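Side-chain contacts in molybdenum cofactor biosynthesis protein (Pyrococcus furiosus, PDB 1XI8), which probably inserts molybdenum into molybdopterin, a late step in the biosynthesis of the molybdenum cofactor: residues G238-P241 and L246-S249; V192-T197 and I221-L226. All blocks are in the same frame, centred on the assembly; numbering follows the deposited sequence.

Interaction 1 (G238-P241 and L246-S249); sequences GVVP and LIRS
Val240 and Pro241 face Leu246 and Ile247 where strand 233-239 gives way, through a short loop, to helix 244-257 in the probable molybdopterin-binding domain, an alpha/beta unit built on a mixed sheet whose strands 233-239, 191-196, 260-263 and 300-302 run parallel. Strand 233-239 runs along the edge of this sheet, and the contact lies where the first turns of the helix fold back over the loop. The closest pair of CA atoms, those of Val240 and Ile247, is 6.6 Å apart. No hydrogen bond joins the two segments; the side chains meet through carbon atoms.

On the inner side, Val240 and Ile247 cross at about a right angle. The CG2 branch of Val240 meets the CG1 methylene of Ile247 at 3.7 Å. Val240 CB points at the helix, and chi1 of -48° sets CG2 between the backbone N and the carbonyl carbon. The same methyl also rests on Ile195 of strand 191-196, while Ile247, buried, also touches Phe278.

On the outer, exposed side, the Pro241 ring lies across the Leu246 side chain. Its CG and the Leu246 CD1 methyl are modelled too near each other, so the exact fit of this pair is doubtful. Within the helix start, Asn243 OD1 makes a weak hydrogen bond to Leu246 N, and Ser249 OG is hydrogen-bonded to Asp245 O.

The remaining contact is between backbone and side chain: Pro241 O lies 3.7 Å from Ile247 CG1 and 4.0 Å from Ile247 CD1.

Interaction 2 (V192-T197 and I221-L226); sequences VGIIIT and IMLSAL
Ile194 reaches from its strand to the backbone of helix 219-229 with one methyl, CD1. It lies over the Ser224 main chain, 3.8 Å from Ser224 N and equally far from Ser224 CA. The reach comes from an extended side chain: CG1 is anti to the carbonyl carbon (chi1 -57°) and CD1 continues outward (chi2 164°).

Two side-chain carbons of the helix also meet that methyl. Leu223 presents its CB, 4.1 Å from Ile194 CD1, and sends its CD1 back along the isoleucine to within 4.3 Å of Ile194 CG2. Ser224 offers the carbon CB, 4.2 Å from Ile194 CD1; its hydroxyl, anti to the backbone N, lies farther from the methyl.

This is the helix-on-sheet packing of a beta-alpha-beta crossover: strand 191-196 leads through a long connection into helix 219-229, then into strand 233-239, its parallel neighbour. The adjoining strand shares the seam, with Pro234 touching both Ile194 and Ser224 and Leu236 touching Ile194.

No hydrogen bond crosses between the segments; the backbone bonds lie within the helix and from strand to strand. Leu223 also packs on Val310 of helix 307-326. Elsewhere on the helix, Met222 meets Ala174, and Ala225 and Leu226 meet Pro170, all on the second subunit.

Strands 191-196 and 233-239, neighbours in one sheet, join the two contacts, whose centres are about 14 Å apart. Ile196 N lies 3.0 Å from Gly238 O and Ile196 O 2.8 Å from Val240 N, both probable hydrogen bonds that pair the strand ends. Helix 219-229 in interaction 2 and helix 244-257 in interaction 1 cover opposite faces of the sheet: Ile194 points to the first, while Ile195 turns to the other face, where its CG2 comes within 4.0 Å of Val240 CG2. Along the chain the contacts follow in series. Neither contains a bound ligand, and residues 198-215, which follow Thr197 just past strand 191-196, are not modelled.

Interaction 1 (G238-P241 and L246-S249)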
ATOM      1  N   GLY A 238     -21.186  11.208  12.674  1.00 55.00           N
ATOM      2  CA  GLY A 238     -21.948  12.082  11.798  1.00 55.00           C
ATOM      3  C   GLY A 238     -21.624  13.551  11.963  1.00 55.00           C
ATOM      4  O   GLY A 238     -20.576  13.915  12.502  1.00 55.00           O
ATOM      5  N   VAL A 239     -22.528  14.402  11.484  1.00 55.00           N
ATOM      6  CA  VAL A 239     -22.354  15.833  11.634  1.00 55.00           C
ATOM      7  C   VAL A 239     -23.099  16.278  12.883  1.00 55.00           C
ATOM      8  O   VAL A 239     -24.147  15.731  13.218  1.00 55.00           O
ATOM      9  CB  VAL A 239     -22.826  16.656  10.384  1.00 55.00           C
ATOM     10  CG1 VAL A 239     -22.388  15.976   9.093  1.00 55.00           C
ATOM     11  CG2 VAL A 239     -24.322  16.792  10.376  1.00 55.00           C
ATOM     12  N   VAL A 240     -22.535  17.248  13.588  1.00 55.00           N
ATOM     13  CA  VAL A 240     -23.205  17.810  14.737  1.00 55.00           C
ATOM     14  C   VAL A 240     -23.249  19.308  14.528  1.00 55.00           C
ATOM     15  O   VAL A 240     -22.283  19.891  14.041  1.00 55.00           O
ATOM     16  CB  VAL A 240     -22.522  17.438  16.098  1.00 55.00           C
ATOM     17  CG1 VAL A 240     -22.242  15.945  16.167  1.00 55.00           C
ATOM     18  CG2 VAL A 240     -21.249  18.226  16.313  1.00 55.00           C
ATOM     19  N   PRO A 241     -24.390  19.931  14.865  1.00 55.00           N
ATOM     20  CA  PRO A 241     -24.564  21.373  14.757  1.00 55.00           C
ATOM     21  C   PRO A 241     -23.436  22.060  15.488  1.00 55.00           C
ATOM     22  O   PRO A 241     -22.912  21.493  16.459  1.00 55.00           O
ATOM     23  CB  PRO A 241     -25.884  21.632  15.493  1.00 55.00           C
ATOM     24  CG  PRO A 241     -26.264  20.331  16.137  1.00 55.00           C
ATOM     25  CD  PRO A 241     -25.598  19.259  15.366  1.00 55.00           C
ATOM     26  N   LEU A 246     -24.022  20.417  22.012  1.00 55.00           N
ATOM     27  CA  LEU A 246     -24.086  19.226  21.179  1.00 55.00           C
ATOM     28  C   LEU A 246     -22.692  18.708  20.847  1.00 55.00           C
ATOM     29  O   LEU A 246     -22.486  17.508  20.733  1.00 55.00           O
ATOM     30  CB  LEU A 246     -24.905  19.484  19.915  1.00 55.00           C
ATOM     31  CG  LEU A 246     -26.381  19.787  20.202  1.00 55.00           C
ATOM     32  CD1 LEU A 246     -27.129  20.132  18.935  1.00 55.00           C
ATOM     33  CD2 LEU A 246     -27.075  18.649  20.905  1.00 55.00           C
ATOM     34  N   ILE A 247     -21.737  19.618  20.705  1.00 55.00           N
ATOM     35  CA  ILE A 247     -20.354  19.226  20.491  1.00 55.00           C
ATOM     36  C   ILE A 247     -19.769  18.542  21.746  1.00 55.00           C
ATOM     37  O   ILE A 247     -19.151  17.477  21.644  1.00 55.00           O
ATOM     38  CB  ILE A 247     -19.500  20.419  20.030  1.00 55.00           C
ATOM     39  CG1 ILE A 247     -19.930  20.838  18.627  1.00 55.00           C
ATOM     40  CG2 ILE A 247     -18.038  20.038  19.978  1.00 55.00           C
ATOM     41  CD1 ILE A 247     -19.279  22.119  18.130  1.00 55.00           C
ATOM     42  N   ARG A 248     -19.990  19.138  22.916  1.00 55.00           N
ATOM     43  CA  ARG A 248     -19.492  18.574  24.169  1.00 55.00           C
ATOM     44  C   ARG A 248     -19.954  17.142  24.370  1.00 55.00           C
ATOM     45  O   ARG A 248     -19.136  16.266  24.660  1.00 55.00           O
ATOM     46  CB  ARG A 248     -19.898  19.419  25.379  1.00 55.00           C
ATOM     47  N   SER A 249     -21.250  16.885  24.219  1.00 55.00           N
ATOM     48  CA  SER A 249     -21.738  15.515  24.431  1.00 55.00           C
ATOM     49  C   SER A 249     -21.270  14.578  23.323  1.00 55.00           C
ATOM     50  O   SER A 249     -20.884  13.439  23.604  1.00 55.00           O
ATOM     51  CB  SER A 249     -23.252  15.450  24.640  1.00 55.00           C
ATOM     52  OG  SER A 249     -23.941  16.224  23.690  1.00 55.00           O
TER

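Interaction 2 (V192-T197 and I221-L226)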
ATOM      1  N   VAL A 192     -11.224   4.975  16.109  1.00 55.00           N
ATOM      2  CA  VAL A 192     -11.051   6.398  15.866  1.00 55.00           C
ATOM      3  C   VAL A 192     -12.373   7.086  15.580  1.00 55.00           C
ATOM      4  O   VAL A 192     -12.948   6.931  14.503  1.00 55.00           O
ATOM      5  CB  VAL A 192     -10.072   6.665  14.693  1.00 55.00           C
ATOM      6  CG1 VAL A 192      -9.910   8.178  14.451  1.00 55.00           C
ATOM      7  CG2 VAL A 192      -8.722   6.004  14.957  1.00 55.00           C
ATOM      8  N   GLY A 193     -12.855   7.858  16.542  1.00 55.00           N
ATOM      9  CA  GLY A 193     -14.110   8.573  16.359  1.00 55.00           C
ATOM     10  C   GLY A 193     -13.963   9.721  15.387  1.00 55.00           C
ATOM     11  O   GLY A 193     -12.991  10.470  15.440  1.00 55.00           O
ATOM     12  N   ILE A 194     -14.932   9.860  14.494  1.00 55.00           N
ATOM     13  CA  ILE A 194     -14.923  10.961  13.537  1.00 55.00           C
ATOM     14  C   ILE A 194     -16.179  11.804  13.690  1.00 55.00           C
ATOM     15  O   ILE A 194     -17.276  11.349  13.408  1.00 55.00           O
ATOM     16  CB  ILE A 194     -14.793  10.467  12.083  1.00 55.00           C
ATOM     17  CG1 ILE A 194     -13.525   9.619  11.920  1.00 55.00           C
ATOM     18  CG2 ILE A 194     -14.752  11.647  11.139  1.00 55.00           C
ATOM     19  CD1 ILE A 194     -13.488   8.786  10.678  1.00 55.00           C
ATOM     20  N   ILE A 195     -15.997  13.036  14.153  1.00 55.00           N
ATOM     21  CA  ILE A 195     -17.095  13.969  14.322  1.00 55.00           C
ATOM     22  C   ILE A 195     -16.917  15.107  13.340  1.00 55.00           C
ATOM     23  O   ILE A 195     -15.815  15.639  13.207  1.00 55.00           O
ATOM     24  CB  ILE A 195     -17.115  14.568  15.738  1.00 55.00           C
ATOM     25  CG1 ILE A 195     -17.317  13.479  16.795  1.00 55.00           C
ATOM     26  CG2 ILE A 195     -18.187  15.655  15.854  1.00 55.00           C
ATOM     27  CD1 ILE A 195     -17.049  13.961  18.204  1.00 55.00           C
ATOM     28  N   ILE A 196     -17.995  15.481  12.655  1.00 55.00           N
ATOM     29  CA  ILE A 196     -17.956  16.594  11.711  1.00 55.00           C
ATOM     30  C   ILE A 196     -18.884  17.728  12.108  1.00 55.00           C
ATOM     31  O   ILE A 196     -20.056  17.517  12.366  1.00 55.00           O
ATOM     32  CB  ILE A 196     -18.328  16.133  10.317  1.00 55.00           C
ATOM     33  CG1 ILE A 196     -17.210  15.248   9.774  1.00 55.00           C
ATOM     34  CG2 ILE A 196     -18.579  17.342   9.418  1.00 55.00           C
ATOM     35  CD1 ILE A 196     -17.695  14.253   8.798  1.00 55.00           C
ATOM     36  N   THR A 197     -18.344  18.937  12.131  1.00 55.00           N
ATOM     37  CA  THR A 197     -19.036  20.100  12.660  1.00 55.00           C
ATOM     38  C   THR A 197     -19.744  20.917  11.575  1.00 55.00           C
ATOM     39  O   THR A 197     -19.154  21.255  10.547  1.00 55.00           O
ATOM     40  CB  THR A 197     -18.034  20.987  13.422  1.00 55.00           C
ATOM     41  OG1 THR A 197     -17.497  20.245  14.531  1.00 55.00           O
ATOM     42  CG2 THR A 197     -18.703  22.261  13.936  1.00 55.00           C
ATOM     43  N   ILE A 221     -15.710  10.668   4.805  1.00 55.00           N
ATOM     44  CA  ILE A 221     -15.261   9.505   4.054  1.00 55.00           C
ATOM     45  C   ILE A 221     -13.764   9.532   3.780  1.00 55.00           C
ATOM     46  O   ILE A 221     -13.134   8.487   3.686  1.00 55.00           O
ATOM     47  CB  ILE A 221     -16.003   9.375   2.714  1.00 55.00           C
ATOM     48  CG1 ILE A 221     -15.768  10.623   1.879  1.00 55.00           C
ATOM     49  CG2 ILE A 221     -17.509   9.169   2.944  1.00 55.00           C
ATOM     50  CD1 ILE A 221     -16.294  10.500   0.507  1.00 55.00           C
ATOM     51  N   MET A 222     -13.192  10.720   3.655  1.00 55.00           N
ATOM     52  CA  MET A 222     -11.755  10.800   3.432  1.00 55.00           C
ATOM     53  C   MET A 222     -10.991  10.312   4.667  1.00 55.00           C
ATOM     54  O   MET A 222     -10.056   9.528   4.546  1.00 55.00           O
ATOM     55  CB  MET A 222     -11.318  12.210   3.029  1.00 55.00           C
ATOM     56  CG  MET A 222      -9.912  12.245   2.483  1.00 55.00           C
ATOM     57  SD  MET A 222      -9.303  13.898   2.153  1.00 55.00           S
ATOM     58  CE  MET A 222      -9.466  14.667   3.751  1.00 55.00           C
ATOM     59  N   LEU A 223     -11.411  10.766   5.843  1.00 55.00           N
ATOM     60  CA  LEU A 223     -10.752  10.398   7.092  1.00 55.00           C
ATOM     61  C   LEU A 223     -10.940   8.930   7.411  1.00 55.00           C
ATOM     62  O   LEU A 223     -10.010   8.256   7.861  1.00 55.00           O
ATOM     63  CB  LEU A 223     -11.259  11.256   8.252  1.00 55.00           C
ATOM     64  CG  LEU A 223     -10.646  12.654   8.300  1.00 55.00           C
ATOM     65  CD1 LEU A 223     -11.361  13.545   9.308  1.00 55.00           C
ATOM     66  CD2 LEU A 223      -9.150  12.554   8.600  1.00 55.00           C
ATOM     67  N   SER A 224     -12.153   8.448   7.163  1.00 55.00           N
ATOM     68  CA  SER A 224     -12.509   7.062   7.402  1.00 55.00           C
ATOM     69  C   SER A 224     -11.594   6.132   6.624  1.00 55.00           C
ATOM     70  O   SER A 224     -11.112   5.140   7.164  1.00 55.00           O
ATOM     71  CB  SER A 224     -13.967   6.821   7.023  1.00 55.00           C
ATOM     72  OG  SER A 224     -14.356   5.486   7.282  1.00 55.00           O
ATOM     73  N   ALA A 225     -11.348   6.442   5.358  1.00 55.00           N
ATOM     74  CA  ALA A 225     -10.431   5.622   4.588  1.00 55.00           C
ATOM     75  C   ALA A 225      -8.990   5.804   5.068  1.00 55.00           C
ATOM     76  O   ALA A 225      -8.236   4.830   5.166  1.00 55.00           O
ATOM     77  CB  ALA A 225     -10.551   5.915   3.116  1.00 55.00           C
ATOM     78  N   LEU A 226      -8.609   7.043   5.375  1.00 55.00           N
ATOM     79  CA  LEU A 226      -7.269   7.301   5.878  1.00 55.00           C
ATOM     80  C   LEU A 226      -6.970   6.490   7.138  1.00 55.00           C
ATOM     81  O   LEU A 226      -5.892   5.922   7.245  1.00 55.00           O
ATOM     82  CB  LEU A 226      -7.050   8.792   6.150  1.00 55.00           C
ATOM     83  CG  LEU A 226      -6.921   9.695   4.929  1.00 55.00           C
ATOM     84  CD1 LEU A 226      -7.142  11.148   5.310  1.00 55.00           C
ATOM     85  CD2 LEU A 226      -5.584   9.484   4.233  1.00 55.00           C
TER